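Local coordinates for uncharacterized protein (Cytophaga hutchinsonii, PDB 3OMT) that is of unknown function but, as a helix-turn-helix protein of the Xre family, probably serves as the DNA-binding antitoxin of a toxin-antitoxin system, at residues 20-25 / 58-63. Sequence-based numbering, arbitrary orientation.
Sequences KGKTNL and EALNVD
K20 lays its bent methylene chain across the end of helix 50-60, passing the L60 carbonyl and bringing CE, next to its ammonium, against V62. The closest approach is CE of K20 to CG1 of V62, 3.3 Å, tighter than usual for two carbons; the two side chains run past each other in opposite directions. A bend at chi2 (-61°) followed by two extended torsions directs the lysine along this path, with CE also 3.6 Å from L60 O. Its ammonium reaches the other segment through water: NZ donates to a water at 2.9 Å, and that water donates in turn to N61 O at 2.6 Å. Both backbones turn here by Schellman motifs at positive phi, G21 with two bonds back into the last turn of helix 13-20, N61 with a weak N61 N to E58 O bond (3.2 Å); the contact thus joins two helix ends within the helix-turn-helix domain. L60 presents one methyl to both lysines: CD2 lies 3.8 Å from CG of K22 and 4.1 Å from CB of K20. K22 and L60 run antiparallel, and only carbons meet there: the CB and CG methylenes of K22 lie against the L60 methyl, while the K22 side chain makes a cation-pi interaction with W26. Buried L60 packs further on V16, L17 and W26. At the exposed margin, OD1 of N61 is hydrogen-bonded to NZ of K72 of the second subunit.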
loop_
_atom_site.group_PDB
_atom_site.type_symbol
_atom_site.label_atom_id
_atom_site.label_comp_id
_atom_site.label_asym_id
_atom_site.label_seq_id
_atom_site.Cartn_x
_atom_site.Cartn_y
_atom_site.Cartn_z
ATOM N N LYS A 20 2.888 -0.113 19.141
ATOM C CA LYS A 20 3.970 -1.058 19.386
ATOM C C LYS A 20 5.042 -0.517 20.345
ATOM O O LYS A 20 5.945 -1.250 20.727
ATOM C CB LYS A 20 4.592 -1.544 18.071
ATOM C CG LYS A 20 3.639 -2.387 17.257
ATOM C CD LYS A 20 3.210 -3.626 18.005
ATOM C CE LYS A 20 2.485 -4.662 17.159
ATOM N NZ LYS A 20 2.179 -5.787 18.091
ATOM N N GLY A 21 4.942 0.755 20.737
ATOM C CA GLY A 21 5.951 1.358 21.605
ATOM C C GLY A 21 7.298 1.630 20.908
ATOM O O GLY A 21 8.347 1.647 21.538
ATOM N N LYS A 22 7.282 1.847 19.601
ATOM C CA LYS A 22 8.498 2.122 18.837
ATOM C C LYS A 22 8.536 3.572 18.388
ATOM O O LYS A 22 7.525 4.198 18.221
ATOM C CB LYS A 22 8.581 1.200 17.613
ATOM C CG LYS A 22 8.556 -0.246 17.956
ATOM C CD LYS A 22 9.673 -0.673 18.913
ATOM C CE LYS A 22 9.779 -2.160 18.953
ATOM N NZ LYS A 22 10.748 -2.674 19.954
ATOM N N THR A 23 9.729 4.114 18.241
ATOM C CA THR A 23 9.913 5.510 17.863
ATOM C C THR A 23 10.281 5.569 16.388
ATOM O O THR A 23 10.688 4.552 15.782
ATOM C CB THR A 23 11.062 6.115 18.696
ATOM O OG1 THR A 23 12.265 5.378 18.399
ATOM C CG2 THR A 23 10.759 6.015 20.228
ATOM N N ASN A 24 10.242 6.773 15.839
ATOM C CA ASN A 24 10.737 7.008 14.485
ATOM C C ASN A 24 12.206 6.622 14.370
ATOM O O ASN A 24 12.619 6.034 13.390
ATOM C CB ASN A 24 10.578 8.468 14.055
ATOM C CG ASN A 24 9.143 8.884 13.836
ATOM O OD1 ASN A 24 8.201 8.126 14.080
ATOM N ND2 ASN A 24 8.963 10.128 13.343
ATOM N N LEU A 25 12.988 6.963 15.376
ATOM C CA LEU A 25 14.432 6.569 15.412
ATOM C C LEU A 25 14.601 5.064 15.327
ATOM O O LEU A 25 15.370 4.552 14.527
ATOM C CB LEU A 25 15.096 7.080 16.702
ATOM C CG LEU A 25 16.556 6.635 16.936
ATOM C CD1 LEU A 25 17.443 7.190 15.841
ATOM C CD2 LEU A 25 17.058 7.084 18.350
ATOM N N GLU A 58 6.974 -6.198 8.691
ATOM C CA GLU A 58 7.785 -7.280 9.212
ATOM C C GLU A 58 8.588 -6.822 10.469
ATOM O O GLU A 58 8.635 -7.541 11.492
ATOM C CB GLU A 58 8.702 -7.803 8.108
ATOM C CG GLU A 58 9.670 -8.877 8.605
ATOM C CD GLU A 58 10.717 -9.231 7.541
ATOM O OE1 GLU A 58 11.220 -8.325 6.820
ATOM O OE2 GLU A 58 11.076 -10.413 7.463
ATOM N N ALA A 59 9.172 -5.639 10.406
ATOM C CA ALA A 59 9.928 -5.050 11.515
ATOM C C ALA A 59 9.072 -4.874 12.756
ATOM O O ALA A 59 9.511 -5.180 13.883
ATOM C CB ALA A 59 10.580 -3.713 11.096
ATOM N N LEU A 60 7.851 -4.405 12.542
ATOM C CA LEU A 60 6.896 -4.159 13.626
ATOM C C LEU A 60 6.107 -5.364 14.065
ATOM O O LEU A 60 5.388 -5.304 15.089
ATOM C CB LEU A 60 5.936 -3.046 13.250
ATOM C CG LEU A 60 6.566 -1.676 13.246
ATOM C CD1 LEU A 60 5.724 -0.653 12.560
ATOM C CD2 LEU A 60 6.947 -1.185 14.680
ATOM N N ASN A 61 6.175 -6.434 13.296
ATOM C CA ASN A 61 5.392 -7.657 13.570
ATOM C C ASN A 61 3.869 -7.434 13.568
ATOM O O ASN A 61 3.139 -7.837 14.510
ATOM C CB ASN A 61 5.810 -8.312 14.899
ATOM C CG ASN A 61 5.297 -9.721 15.021
ATOM O OD1 ASN A 61 5.093 -10.387 14.023
ATOM N ND2 ASN A 61 5.074 -10.173 16.238
ATOM N N VAL A 62 3.409 -6.751 12.517
ATOM C CA VAL A 62 2.005 -6.483 12.302
ATOM C C VAL A 62 1.673 -6.867 10.876
ATOM O O VAL A 62 2.538 -6.901 10.000
ATOM C CB VAL A 62 1.624 -4.950 12.533
ATOM C CG1 VAL A 62 1.916 -4.563 13.943
ATOM C CG2 VAL A 62 2.320 -4.010 11.512
ATOM N N ASP A 63 0.392 -7.126 10.637
ATOM C CA ASP A 63 -0.105 -7.324 9.290
ATOM C C ASP A 63 0.108 -6.002 8.555
ATOM O O ASP A 63 -0.257 -4.946 9.045
ATOM C CB ASP A 63 -1.599 -7.678 9.377
ATOM C CG ASP A 63 -2.250 -7.976 8.054
ATOM O OD1 ASP A 63 -1.716 -7.727 7.011
ATOM O OD2 ASP A 63 -3.400 -8.483 8.098
HETATM O O HOH W 1 1.590 -8.209 16.548
#